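Local coordinates for aminoglycoside N(3)-acetyltransferase, AAC(3)-IVa (PDB 6MN3), which catalyses transfer of the acetyl group of acetyl-CoA to N3 of 2-deoxystreptamine antibiotics and so probably confers resistance to gentamicin, kanamycin, tobramycin, neomycin and apramycin, at residues V26-S32 and Q141-V147; L60-S64 and V87-W92; F73-P79 and R99-A105; H126-V132 and T153-L157. The contacts are given in a common frame with arbitrary orientation. Residues are numbered along the deposited sequence.

Contact 1 of 4, residues V26-S32 and Q141-V147; sequences VLLVHSS and QVLLLGV
On one face of this parallel strand pair, Leu27, Val29, Leu143 and Leu145 make an apolar strip. Leu27 CD1 lies 3.8 Å from Leu143 CB, Val29 CG2 lies 3.9 Å from the same Leu143 CB, and Val29 CG1 reaches Leu145 CD2 at 4.3 Å. All four side chains have chi1 near t, and the leucines chi2 near p. The other face carries Leu28, Val142, His30 and Leu144; the His30 ring (chi1 m) brings CD2 to 3.7 Å from Val142 CG1, at its edge, and to 3.5 Å from Leu144 CD2.

Both backbones are extended, their axes 4.6 Å apart and crossing at -23°. In register, Leu27 sits beside Gln141, Val29 beside Leu143 and Ser31 beside Leu145. The parallel hydrogen-bond ladder runs Gln141 N to Val26 O (2.8 Å), Leu28 N to Gln141 O (2.8 Å), Leu143 N to Leu28 O (2.8 Å), His30 N to Leu143 O (3.0 Å), Leu145 N to His30 O (2.7 Å) and Ser32 N to Leu145 O (2.9 Å).

Past the strands, Gly146 turns with positive phi, and Val147 CG1 packs 3.6 Å from Ser32 CB. Ser32 N-caps the next helix. The amide of Gln141 bonds to Thr22 N and Gly20 O.

The pair is central in a mixed sheet: strand 59-63 flanks 26-31, strand 216-222 flanks 141-145, and helix 42-54 packs on the leucine strip through Leu46, Leu50 and Leu54.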
loop_
_atom_site.group_PDB
_atom_site.type_symbol
_atom_site.label_atom_id
_atom_site.label_comp_id
_atom_site.label_asym_id
_atom_site.label_seq_id
_atom_site.Cartn_x
_atom_site.Cartn_y
_atom_site.Cartn_z
ATOM N N VAL A 26 6.552 -11.116 -5.796
ATOM C CA VAL A 26 5.386 -10.533 -5.145
ATOM C C VAL A 26 5.488 -9.022 -5.276
ATOM O O VAL A 26 6.539 -8.438 -4.987
ATOM C CB VAL A 26 5.297 -10.962 -3.672
ATOM C CG1 VAL A 26 4.155 -10.244 -2.976
ATOM C CG2 VAL A 26 5.118 -12.467 -3.575
ATOM N N LEU A 27 4.403 -8.388 -5.720
ATOM C CA LEU A 27 4.394 -6.955 -5.999
ATOM C C LEU A 27 3.159 -6.326 -5.369
ATOM O O LEU A 27 2.029 -6.620 -5.774
ATOM C CB LEU A 27 4.427 -6.694 -7.505
ATOM C CG LEU A 27 4.456 -5.229 -7.942
ATOM C CD1 LEU A 27 5.758 -4.563 -7.525
ATOM C CD2 LEU A 27 4.252 -5.117 -9.442
ATOM N N LEU A 28 3.375 -5.462 -4.378
ATOM C CA LEU A 28 2.310 -4.684 -3.757
ATOM C C LEU A 28 2.253 -3.320 -4.434
ATOM O O LEU A 28 3.257 -2.600 -4.471
ATOM C CB LEU A 28 2.537 -4.530 -2.256
ATOM C CG LEU A 28 1.621 -3.525 -1.556
ATOM C CD1 LEU A 28 0.173 -3.991 -1.612
ATOM C CD2 LEU A 28 2.065 -3.293 -0.115
ATOM N N VAL A 29 1.086 -2.966 -4.964
ATOM C CA VAL A 29 0.936 -1.789 -5.808
ATOM C C VAL A 29 -0.046 -0.828 -5.157
ATOM O O VAL A 29 -1.219 -1.169 -4.952
ATOM C CB VAL A 29 0.469 -2.161 -7.223
ATOM C CG1 VAL A 29 0.211 -0.905 -8.041
ATOM C CG2 VAL A 29 1.501 -3.043 -7.900
ATOM N N HIS A 30 0.437 0.366 -4.827
ATOM C CA HIS A 30 -0.404 1.506 -4.496
ATOM C C HIS A 30 -0.471 2.406 -5.721
ATOM O O HIS A 30 0.567 2.808 -6.256
ATOM C CB HIS A 30 0.152 2.275 -3.300
ATOM C CG HIS A 30 0.649 1.398 -2.190
ATOM N ND1 HIS A 30 -0.164 0.962 -1.167
ATOM C CD2 HIS A 30 1.878 0.889 -1.939
ATOM C CE1 HIS A 30 0.542 0.215 -0.335
ATOM N NE2 HIS A 30 1.783 0.156 -0.781
ATOM N N SER A 31 -1.686 2.715 -6.172
ATOM C CA SER A 31 -1.849 3.351 -7.470
ATOM C C SER A 31 -2.844 4.500 -7.402
ATOM O O SER A 31 -3.728 4.540 -6.540
ATOM C CB SER A 31 -2.313 2.344 -8.526
ATOM O OG SER A 31 -3.572 1.797 -8.179
ATOM N N SER A 32 -2.677 5.435 -8.333
ATOM C CA SER A 32 -3.659 6.478 -8.625
ATOM C C SER A 32 -3.875 6.444 -10.133
ATOM O O SER A 32 -3.012 6.892 -10.895
ATOM C CB SER A 32 -3.183 7.846 -8.162
ATOM O OG SER A 32 -3.717 8.864 -8.990
ATOM N N GLN A 141 8.128 -6.591 -3.669
ATOM C CA GLN A 141 8.407 -5.250 -4.152
ATOM C C GLN A 141 7.181 -4.372 -3.943
ATOM O O GLN A 141 6.041 -4.834 -4.046
ATOM C CB GLN A 141 8.784 -5.260 -5.636
ATOM C CG GLN A 141 10.157 -5.828 -5.943
ATOM C CD GLN A 141 10.441 -5.865 -7.434
ATOM O OE1 GLN A 141 9.721 -6.507 -8.199
ATOM N NE2 GLN A 141 11.489 -5.166 -7.855
ATOM N N VAL A 142 7.424 -3.099 -3.646
ATOM C CA VAL A 142 6.361 -2.118 -3.458
ATOM C C VAL A 142 6.437 -1.123 -4.607
ATOM O O VAL A 142 7.469 -0.469 -4.808
ATOM C CB VAL A 142 6.471 -1.406 -2.102
ATOM C CG1 VAL A 142 5.370 -0.368 -1.963
ATOM C CG2 VAL A 142 6.397 -2.416 -0.966
ATOM N N LEU A 143 5.350 -1.015 -5.358
ATOM C CA LEU A 143 5.269 -0.125 -6.508
ATOM C C LEU A 143 4.373 1.048 -6.138
ATOM O O LEU A 143 3.177 0.868 -5.884
ATOM C CB LEU A 143 4.736 -0.866 -7.730
ATOM C CG LEU A 143 4.482 -0.007 -8.970
ATOM C CD1 LEU A 143 5.753 0.722 -9.375
ATOM C CD2 LEU A 143 3.953 -0.857 -10.119
ATOM N N LEU A 144 4.953 2.243 -6.093
ATOM C CA LEU A 144 4.198 3.474 -5.893
ATOM C C LEU A 144 3.872 4.042 -7.268
ATOM O O LEU A 144 4.754 4.564 -7.959
ATOM C CB LEU A 144 4.992 4.467 -5.050
ATOM C CG LEU A 144 5.434 3.982 -3.668
ATOM C CD1 LEU A 144 5.967 5.145 -2.845
ATOM C CD2 LEU A 144 4.288 3.292 -2.942
ATOM N N LEU A 145 2.609 3.937 -7.666
ATOM C CA LEU A 145 2.175 4.214 -9.033
ATOM C C LEU A 145 1.381 5.519 -9.047
ATOM O O LEU A 145 0.170 5.532 -8.821
ATOM C CB LEU A 145 1.350 3.047 -9.567
ATOM C CG LEU A 145 1.111 3.014 -11.071
ATOM C CD1 LEU A 145 2.397 3.342 -11.796
ATOM C CD2 LEU A 145 0.584 1.653 -11.490
ATOM N N GLY A 146 2.073 6.620 -9.327
ATOM C CA GLY A 146 1.418 7.912 -9.352
ATOM C C GLY A 146 1.029 8.446 -7.996
ATOM O O GLY A 146 0.188 9.347 -7.913
ATOM N N VAL A 147 1.606 7.904 -6.922
ATOM C CA VAL A 147 1.386 8.392 -5.568
ATOM C C VAL A 147 2.737 8.499 -4.875
ATOM O O VAL A 147 3.720 7.871 -5.273
ATOM C CB VAL A 147 0.437 7.485 -4.752
ATOM C CG1 VAL A 147 -0.942 7.430 -5.388
ATOM C CG2 VAL A 147 1.024 6.085 -4.608
HETATM O O HOH W 1 9.698 -9.247 -6.113
#

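Contact 2 of 4, residues L60-S64 and V87-W92; sequences LVMPS and VSDTFW
Here a helix packs across a strand of the central sheet, in the buried layer between helix 86-91 and strand 59-63. Over residues 60-63 and 87-91 the axes pass 8.2 Å apart and cross at -120°, with the extended strand directing Leu60 and Met62 toward the helix. Met62 (chi1 m, chi2 and chi3 t) meets Phe91 (chi1 t) in two ways: its CE makes a CH-pi contact over the ring face, 4.2 Å from the centroid, and its SD a Met-aromatic contact, oblique at 4.4 Å from that centroid and 3.5 Å from Phe91 CB. The same methyl, Met62 CE, touches Val87 CG1 at 3.7 Å. Phe91 CE1 meets Leu60 CD2 at 3.7 Å. Ser64 OG lies 3.8 Å from Trp92 CD1 and is hydrogen-bonded to Arg99, whose guanidinium also makes a cation-pi contact with Trp92. Within residues 87-92, Trp92 NE1 donates to Asp89 OD1 (3.2 Å). The chemistry is thus mainly dispersion between thioether, aromatic and aliphatic groups.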
loop_
_atom_site.group_PDB
_atom_site.type_symbol
_atom_site.label_atom_id
_atom_site.label_comp_id
_atom_site.label_asym_id
_atom_site.label_seq_id
_atom_site.Cartn_x
_atom_site.Cartn_y
_atom_site.Cartn_z
ATOM N N LEU A 60 0.264 -10.514 -7.493
ATOM C CA LEU A 60 -0.028 -9.087 -7.441
ATOM C C LEU A 60 -0.901 -8.790 -6.232
ATOM O O LEU A 60 -1.927 -9.444 -6.030
ATOM C CB LEU A 60 -0.731 -8.636 -8.722
ATOM C CG LEU A 60 -1.295 -7.219 -8.747
ATOM C CD1 LEU A 60 -0.173 -6.199 -8.629
ATOM C CD2 LEU A 60 -2.101 -7.002 -10.021
ATOM N N VAL A 61 -0.494 -7.806 -5.430
ATOM C CA VAL A 61 -1.201 -7.448 -4.207
ATOM C C VAL A 61 -1.539 -5.965 -4.244
ATOM O O VAL A 61 -0.732 -5.143 -4.690
ATOM C CB VAL A 61 -0.376 -7.781 -2.947
ATOM C CG1 VAL A 61 -1.257 -7.719 -1.713
ATOM C CG2 VAL A 61 0.272 -9.153 -3.075
ATOM N N MET A 62 -2.734 -5.623 -3.769
ATOM C CA MET A 62 -3.200 -4.248 -3.697
ATOM C C MET A 62 -3.971 -4.035 -2.405
ATOM O O MET A 62 -4.621 -4.960 -1.904
ATOM C CB MET A 62 -4.106 -3.886 -4.882
ATOM C CG MET A 62 -3.416 -3.880 -6.223
ATOM S SD MET A 62 -4.533 -3.282 -7.494
ATOM C CE MET A 62 -3.727 -3.897 -8.968
ATOM N N PRO A 63 -3.918 -2.828 -1.844
ATOM C CA PRO A 63 -4.802 -2.509 -0.720
ATOM C C PRO A 63 -6.256 -2.574 -1.162
ATOM O O PRO A 63 -6.584 -2.345 -2.329
ATOM C CB PRO A 63 -4.391 -1.083 -0.336
ATOM C CG PRO A 63 -3.750 -0.528 -1.563
ATOM C CD PRO A 63 -3.064 -1.689 -2.221
ATOM N N SER A 64 -7.134 -2.900 -0.214
ATOM C CA SER A 64 -8.530 -3.136 -0.556
ATOM C C SER A 64 -9.447 -2.966 0.649
ATOM O O SER A 64 -10.389 -3.744 0.827
ATOM C CB SER A 64 -8.692 -4.540 -1.145
ATOM O OG SER A 64 -9.921 -4.672 -1.836
ATOM N N VAL A 87 -8.235 1.476 -9.604
ATOM C CA VAL A 87 -7.525 0.223 -9.847
ATOM C C VAL A 87 -7.716 -0.736 -8.679
ATOM O O VAL A 87 -7.978 -1.930 -8.872
ATOM C CB VAL A 87 -6.035 0.500 -10.120
ATOM C CG1 VAL A 87 -5.272 -0.802 -10.288
ATOM C CG2 VAL A 87 -5.879 1.387 -11.348
ATOM N N SER A 88 -7.597 -0.230 -7.449
ATOM C CA SER A 88 -7.791 -1.083 -6.281
ATOM C C SER A 88 -9.218 -1.609 -6.209
ATOM O O SER A 88 -9.440 -2.783 -5.893
ATOM C CB SER A 88 -7.441 -0.317 -5.007
ATOM O OG SER A 88 -6.038 -0.241 -4.833
ATOM N N ASP A 89 -10.202 -0.752 -6.490
ATOM C CA ASP A 89 -11.590 -1.194 -6.453
ATOM C C ASP A 89 -11.932 -2.096 -7.625
ATOM O O ASP A 89 -12.945 -2.800 -7.577
ATOM C CB ASP A 89 -12.533 0.007 -6.429
ATOM C CG ASP A 89 -13.931 -0.366 -5.983
ATOM O OD1 ASP A 89 -14.062 -1.002 -4.916
ATOM O OD2 ASP A 89 -14.897 -0.028 -6.700
ATOM N N THR A 90 -11.116 -2.092 -8.671
ATOM C CA THR A 90 -11.353 -2.964 -9.811
ATOM C C THR A 90 -10.668 -4.310 -9.657
ATOM O O THR A 90 -11.191 -5.322 -10.133
ATOM C CB THR A 90 -10.866 -2.295 -11.099
ATOM O OG1 THR A 90 -11.199 -0.900 -11.065
ATOM C CG2 THR A 90 -11.509 -2.947 -12.327
ATOM N N PHE A 91 -9.523 -4.341 -8.975
ATOM C CA PHE A 91 -8.712 -5.553 -8.912
ATOM C C PHE A 91 -9.432 -6.679 -8.177
ATOM O O PHE A 91 -9.430 -7.828 -8.636
ATOM C CB PHE A 91 -7.375 -5.226 -8.243
ATOM C CG PHE A 91 -6.486 -6.413 -8.025
ATOM C CD1 PHE A 91 -6.166 -7.260 -9.070
ATOM C CD2 PHE A 91 -5.949 -6.665 -6.773
ATOM C CE1 PHE A 91 -5.338 -8.346 -8.867
ATOM C CE2 PHE A 91 -5.120 -7.746 -6.562
ATOM C CZ PHE A 91 -4.814 -8.589 -7.611
ATOM N N TRP A 92 -10.070 -6.372 -7.046
ATOM C CA TRP A 92 -10.608 -7.423 -6.189
ATOM C C TRP A 92 -11.854 -8.082 -6.766
ATOM O O TRP A 92 -12.231 -9.166 -6.307
ATOM C CB TRP A 92 -10.915 -6.863 -4.800
ATOM C CG TRP A 92 -12.125 -5.984 -4.752
ATOM C CD1 TRP A 92 -12.162 -4.631 -4.921
ATOM C CD2 TRP A 92 -13.477 -6.396 -4.513
ATOM N NE1 TRP A 92 -13.452 -4.175 -4.802
ATOM C CE2 TRP A 92 -14.278 -5.238 -4.552
ATOM C CE3 TRP A 92 -14.086 -7.631 -4.272
ATOM C CZ2 TRP A 92 -15.658 -5.280 -4.361
ATOM C CZ3 TRP A 92 -15.457 -7.668 -4.081
ATOM C CH2 TRP A 92 -16.226 -6.501 -4.126
#

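Contact 3 of 4, residues F73-P79 and R99-A105; sequences FDPATSP and RSAHPFA
Arg99 and Phe73 carry this loop-to-loop contact. Arg99 is fully stretched, with chi1, chi2 and chi3 all t, so its guanidinium reaches the turn at 74-78. NH1 of Arg99 donates to Ser78 O at 2.6 Å and weakly to Pro75 O at 3.2 Å, while Arg99 NH2 donates to Ser78 O at 2.7 Å. Phe73 (chi1 t, chi2 -95°) sets its CZ over the guanidinium face, 3.5 Å from Arg99 CZ. Over one ring face lies His102 O, 3.3 Å from Phe73 CD1; at the edge Ser100 O, 3.3 Å from Phe73 CE1; and Ala105 CB is 3.5 Å from Phe73 CZ. Phe73 CB packs on Pro103 CB at 4.0 Å, and Pro75 CG on Ala101 CB at 4.1 Å. The 74-78 turn is held by Ser78 N to Asp74 O (3.0 Å) and by Asp74 N to Ser78 OG (2.8 Å), with Ser78 chi1 m. The arrangement is an arginine bridging turn carbonyls, joining the loop after strand 59-63 to the connection between strands 98-99 and 106-109.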
loop_
_atom_site.group_PDB
_atom_site.type_symbol
_atom_site.label_atom_id
_atom_site.label_comp_id
_atom_site.label_asym_id
_atom_site.label_seq_id
_atom_site.Cartn_x
_atom_site.Cartn_y
_atom_site.Cartn_z
ATOM N N PHE A 73 -17.460 -5.520 7.132
ATOM C CA PHE A 73 -16.769 -5.730 5.869
ATOM C C PHE A 73 -17.101 -7.104 5.302
ATOM O O PHE A 73 -17.124 -8.100 6.031
ATOM C CB PHE A 73 -15.256 -5.595 6.051
ATOM C CG PHE A 73 -14.478 -5.716 4.774
ATOM C CD1 PHE A 73 -13.946 -6.934 4.383
ATOM C CD2 PHE A 73 -14.281 -4.613 3.963
ATOM C CE1 PHE A 73 -13.232 -7.044 3.207
ATOM C CE2 PHE A 73 -13.567 -4.718 2.785
ATOM C CZ PHE A 73 -13.044 -5.935 2.407
ATOM N N ASP A 74 -17.351 -7.150 3.994
ATOM C CA ASP A 74 -17.600 -8.401 3.284
ATOM C C ASP A 74 -16.674 -8.453 2.077
ATOM O O ASP A 74 -16.734 -7.553 1.216
ATOM C CB ASP A 74 -19.063 -8.524 2.852
ATOM C CG ASP A 74 -19.292 -9.688 1.902
ATOM O OD1 ASP A 74 -18.844 -10.811 2.214
ATOM O OD2 ASP A 74 -19.917 -9.481 0.842
ATOM N N PRO A 75 -15.820 -9.473 1.957
ATOM C CA PRO A 75 -14.875 -9.515 0.828
ATOM C C PRO A 75 -15.543 -9.612 -0.532
ATOM O O PRO A 75 -14.862 -9.409 -1.547
ATOM C CB PRO A 75 -14.032 -10.765 1.118
ATOM C CG PRO A 75 -14.251 -11.061 2.571
ATOM C CD PRO A 75 -15.644 -10.612 2.871
ATOM N N ALA A 76 -16.843 -9.905 -0.592
ATOM C CA ALA A 76 -17.524 -10.114 -1.860
ATOM C C ALA A 76 -18.271 -8.889 -2.369
ATOM O O ALA A 76 -18.526 -8.802 -3.575
ATOM C CB ALA A 76 -18.510 -11.284 -1.744
ATOM N N THR A 77 -18.635 -7.949 -1.494
ATOM C CA THR A 77 -19.441 -6.810 -1.920
ATOM C C THR A 77 -18.855 -5.481 -1.458
ATOM O O THR A 77 -19.002 -4.467 -2.149
ATOM C CB THR A 77 -20.881 -6.939 -1.406
ATOM O OG1 THR A 77 -20.889 -6.907 0.028
ATOM C CG2 THR A 77 -21.519 -8.235 -1.890
ATOM N N SER A 78 -18.203 -5.471 -0.298
ATOM C CA SER A 78 -17.716 -4.230 0.295
ATOM C C SER A 78 -16.734 -3.537 -0.643
ATOM O O SER A 78 -15.676 -4.106 -0.952
ATOM C CB SER A 78 -17.052 -4.498 1.644
ATOM O OG SER A 78 -18.011 -4.829 2.635
ATOM N N PRO A 79 -17.037 -2.332 -1.118
ATOM C CA PRO A 79 -16.138 -1.659 -2.058
ATOM C C PRO A 79 -14.923 -1.068 -1.362
ATOM O O PRO A 79 -14.952 -0.723 -0.177
ATOM C CB PRO A 79 -17.014 -0.550 -2.658
ATOM C CG PRO A 79 -18.420 -0.823 -2.170
ATOM C CD PRO A 79 -18.265 -1.560 -0.887
ATOM N N ARG A 99 -9.186 -11.981 -1.175
ATOM C CA ARG A 99 -9.396 -10.754 -0.424
ATOM C C ARG A 99 -9.509 -11.096 1.053
ATOM O O ARG A 99 -10.110 -12.110 1.418
ATOM C CB ARG A 99 -10.653 -10.026 -0.907
ATOM C CG ARG A 99 -10.657 -8.536 -0.648
ATOM C CD ARG A 99 -11.955 -7.917 -1.127
ATOM N NE ARG A 99 -11.960 -6.467 -0.976
ATOM C CZ ARG A 99 -13.048 -5.711 -1.079
ATOM N NH1 ARG A 99 -14.223 -6.269 -1.335
ATOM N NH2 ARG A 99 -12.961 -4.396 -0.924
ATOM N N SER A 100 -8.918 -10.255 1.896
ATOM C CA SER A 100 -8.953 -10.493 3.330
ATOM C C SER A 100 -10.372 -10.332 3.863
ATOM O O SER A 100 -11.196 -9.610 3.295
ATOM C CB SER A 100 -8.003 -9.541 4.056
ATOM O OG SER A 100 -6.684 -9.646 3.550
ATOM N N ALA A 101 -10.653 -11.016 4.965
ATOM C CA ALA A 101 -11.987 -11.023 5.568
ATOM C C ALA A 101 -12.054 -10.123 6.796
ATOM O O ALA A 101 -12.575 -10.509 7.841
ATOM C CB ALA A 101 -12.397 -12.450 5.914
ATOM N N HIS A 102 -11.527 -8.909 6.683
ATOM C CA HIS A 102 -11.586 -7.929 7.758
ATOM C C HIS A 102 -11.571 -6.542 7.136
ATOM O O HIS A 102 -11.131 -6.377 5.993
ATOM C CB HIS A 102 -10.425 -8.107 8.749
ATOM C CG HIS A 102 -9.087 -8.276 8.101
ATOM N ND1 HIS A 102 -8.348 -7.212 7.629
ATOM C CD2 HIS A 102 -8.347 -9.384 7.862
ATOM C CE1 HIS A 102 -7.213 -7.659 7.122
ATOM N NE2 HIS A 102 -7.187 -8.973 7.250
ATOM N N PRO A 103 -12.054 -5.522 7.857
ATOM C CA PRO A 103 -12.195 -4.188 7.245
ATOM C C PRO A 103 -10.890 -3.558 6.788
ATOM O O PRO A 103 -10.938 -2.535 6.095
ATOM C CB PRO A 103 -12.847 -3.355 8.359
ATOM C CG PRO A 103 -12.588 -4.116 9.617
ATOM C CD PRO A 103 -12.612 -5.555 9.220
ATOM N N PHE A 104 -9.737 -4.116 7.150
ATOM C CA PHE A 104 -8.464 -3.596 6.668
ATOM C C PHE A 104 -7.879 -4.552 5.637
ATOM O O PHE A 104 -6.737 -5.003 5.770
ATOM C CB PHE A 104 -7.499 -3.384 7.835
ATOM C CG PHE A 104 -8.160 -2.830 9.064
ATOM C CD1 PHE A 104 -8.647 -1.533 9.076
ATOM C CD2 PHE A 104 -8.302 -3.606 10.201
ATOM C CE1 PHE A 104 -9.260 -1.019 10.204
ATOM C CE2 PHE A 104 -8.914 -3.097 11.331
ATOM C CZ PHE A 104 -9.394 -1.802 11.332
ATOM N N ALA A 105 -8.652 -4.847 4.597
ATOM C CA ALA A 105 -8.342 -5.947 3.702
ATOM C C ALA A 105 -7.368 -5.532 2.601
ATOM O O ALA A 105 -7.202 -4.352 2.278
ATOM C CB ALA A 105 -9.620 -6.496 3.069
#

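Contact 4 of 4, residues H126-V132 and T153-L157; sequences HSPASPV and TTLHL
Residues 127-130 form a type I beta turn, with Ser130 N bonded to Ser127 O at 3.0 Å; Ser127 OG accepts from Ala129 N at 3.1 Å, an ST turn. Ser130 is the N-cap of helix 131-137, and its OG (chi1 p) donates to Ser127 O at 2.5 Å. Against this segment packs 153-157, at the N-terminal part of helix 154-161, and CA atoms approach to 5.3 Å between His126 and Leu157 and to 6.0 Å between Val132 and Thr154. Backbone meets backbone in a CA-H...O contact, Leu157 CA to His126 O at 3.5 Å.

The His126 side chain (chi1 m) lays its ring face under Thr153 CG2, a CH-pi contact 3.3 Å from the centroid, and brings ND1 to 3.3 Å from His156 CB. Val132 (chi1 p) packs CG1 on Leu157 CB at 3.8 Å and sets CG2 3.3 Å from Thr154 OG1. A water lies 2.8 Å from both Val132 O and Thr154 OG1, donating to the carbonyl.

His156 touches Cys192 and bonds weakly to Glu159, a geometry consistent with a Cys-His-Glu triad. This packing thus adjoins a possible catalytic site, with the His156 side chain about 11 Å from the zinc ion.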
loop_
_atom_site.group_PDB
_atom_site.type_symbol
_atom_site.label_atom_id
_atom_site.label_comp_id
_atom_site.label_asym_id
_atom_site.label_seq_id
_atom_site.Cartn_x
_atom_site.Cartn_y
_atom_site.Cartn_z
ATOM N N HIS A 126 -1.914 -2.589 10.210
ATOM C CA HIS A 126 -0.709 -2.987 9.491
ATOM C C HIS A 126 0.317 -3.606 10.431
ATOM O O HIS A 126 1.495 -3.233 10.419
ATOM C CB HIS A 126 -0.123 -1.784 8.752
ATOM C CG HIS A 126 -1.135 -1.036 7.941
ATOM N ND1 HIS A 126 -1.237 0.338 7.959
ATOM C CD2 HIS A 126 -2.102 -1.475 7.102
ATOM C CE1 HIS A 126 -2.218 0.715 7.158
ATOM N NE2 HIS A 126 -2.759 -0.366 6.625
ATOM N N SER A 127 -0.127 -4.567 11.234
ATOM C CA SER A 127 0.713 -5.239 12.213
ATOM C C SER A 127 1.606 -6.265 11.525
ATOM O O SER A 127 1.473 -6.521 10.326
ATOM C CB SER A 127 -0.174 -5.895 13.269
ATOM O OG SER A 127 -0.676 -7.135 12.805
ATOM N N PRO A 128 2.548 -6.870 12.259
ATOM C CA PRO A 128 3.341 -7.967 11.677
ATOM C C PRO A 128 2.520 -9.176 11.251
ATOM O O PRO A 128 3.081 -10.094 10.637
ATOM C CB PRO A 128 4.318 -8.330 12.803
ATOM C CG PRO A 128 4.478 -7.067 13.565
ATOM C CD PRO A 128 3.139 -6.385 13.522
ATOM N N ALA A 129 1.223 -9.216 11.558
ATOM C CA ALA A 129 0.339 -10.279 11.097
ATOM C C ALA A 129 -0.636 -9.794 10.027
ATOM O O ALA A 129 -1.703 -10.385 9.849
ATOM C CB ALA A 129 -0.424 -10.883 12.275
ATOM N N SER A 130 -0.293 -8.728 9.323
ATOM C CA SER A 130 -1.130 -8.168 8.276
ATOM C C SER A 130 -0.563 -8.506 6.905
ATOM O O SER A 130 0.599 -8.906 6.784
ATOM C CB SER A 130 -1.236 -6.648 8.443
ATOM O OG SER A 130 0.030 -6.031 8.298
ATOM N N PRO A 131 -1.367 -8.380 5.844
ATOM C CA PRO A 131 -0.839 -8.637 4.493
ATOM C C PRO A 131 0.415 -7.848 4.159
ATOM O O PRO A 131 1.293 -8.368 3.459
ATOM C CB PRO A 131 -2.012 -8.239 3.587
ATOM C CG PRO A 131 -3.213 -8.506 4.412
ATOM C CD PRO A 131 -2.827 -8.177 5.831
ATOM N N VAL A 132 0.532 -6.609 4.645
ATOM C CA VAL A 132 1.713 -5.807 4.351
ATOM C C VAL A 132 2.965 -6.410 4.976
ATOM O O VAL A 132 4.076 -6.157 4.498
ATOM C CB VAL A 132 1.504 -4.349 4.811
ATOM C CG1 VAL A 132 1.767 -4.204 6.302
ATOM C CG2 VAL A 132 2.390 -3.407 4.013
ATOM N N THR A 153 2.016 2.062 2.545
ATOM C CA THR A 153 1.494 1.428 3.752
ATOM C C THR A 153 2.580 0.675 4.514
ATOM O O THR A 153 2.523 0.584 5.747
ATOM C CB THR A 153 0.342 0.492 3.376
ATOM O OG1 THR A 153 -0.745 1.263 2.852
ATOM C CG2 THR A 153 -0.146 -0.292 4.578
ATOM N N THR A 154 3.587 0.153 3.806
ATOM C CA THR A 154 4.662 -0.584 4.465
ATOM C C THR A 154 5.365 0.265 5.520
ATOM O O THR A 154 5.888 -0.274 6.504
ATOM C CB THR A 154 5.657 -1.095 3.418
ATOM O OG1 THR A 154 4.981 -1.971 2.506
ATOM C CG2 THR A 154 6.806 -1.856 4.071
ATOM N N LEU A 155 5.364 1.590 5.353
ATOM C CA LEU A 155 5.949 2.460 6.368
ATOM C C LEU A 155 5.194 2.367 7.689
ATOM O O LEU A 155 5.806 2.463 8.759
ATOM C CB LEU A 155 5.979 3.903 5.867
ATOM C CG LEU A 155 7.079 4.198 4.846
ATOM C CD1 LEU A 155 6.998 5.634 4.354
ATOM C CD2 LEU A 155 8.450 3.907 5.442
ATOM N N HIS A 156 3.873 2.179 7.639
ATOM C CA HIS A 156 3.111 1.978 8.869
ATOM C C HIS A 156 3.544 0.701 9.577
ATOM O O HIS A 156 3.569 0.643 10.812
ATOM C CB HIS A 156 1.615 1.936 8.561
ATOM C CG HIS A 156 0.990 3.287 8.412
ATOM N ND1 HIS A 156 0.912 4.190 9.450
ATOM C CD2 HIS A 156 0.408 3.887 7.347
ATOM C CE1 HIS A 156 0.311 5.288 9.030
ATOM N NE2 HIS A 156 -0.006 5.130 7.757
ATOM N N LEU A 157 3.880 -0.337 8.809
ATOM C CA LEU A 157 4.419 -1.553 9.404
ATOM C C LEU A 157 5.746 -1.275 10.099
ATOM O O LEU A 157 6.034 -1.844 11.159
ATOM C CB LEU A 157 4.585 -2.628 8.327
ATOM C CG LEU A 157 5.518 -3.809 8.610
ATOM C CD1 LEU A 157 4.983 -4.674 9.746
ATOM C CD2 LEU A 157 5.723 -4.639 7.352
HETATM O O HOH W 2 5.506 -4.671 2.539
#

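Contacts 1 and 2 share the central sheet: Leu27 O and Val61 N are 2.8 Å apart, as are Val29 N and Val61 O, both probable hydrogen bonds. Contact 2 continues into contact 3, where Ser64 OG lies 2.8 Å from Arg99 NE and Ser64 N 2.9 Å from Ala105 O, again probable hydrogen bonds. Contact 4 packs on the face of contact 1 bearing Leu28 and His30; His30 CE1 approaches Thr153 OG1 to 3.6 Å. Contacts 3 and 4, centres about 17 Å apart, meet lightly at Ser100 OG and Pro131 CG (3.8 Å). Contact 4 alone approaches the zinc site: His156 and Cys191 side chains are about 9 Å apart.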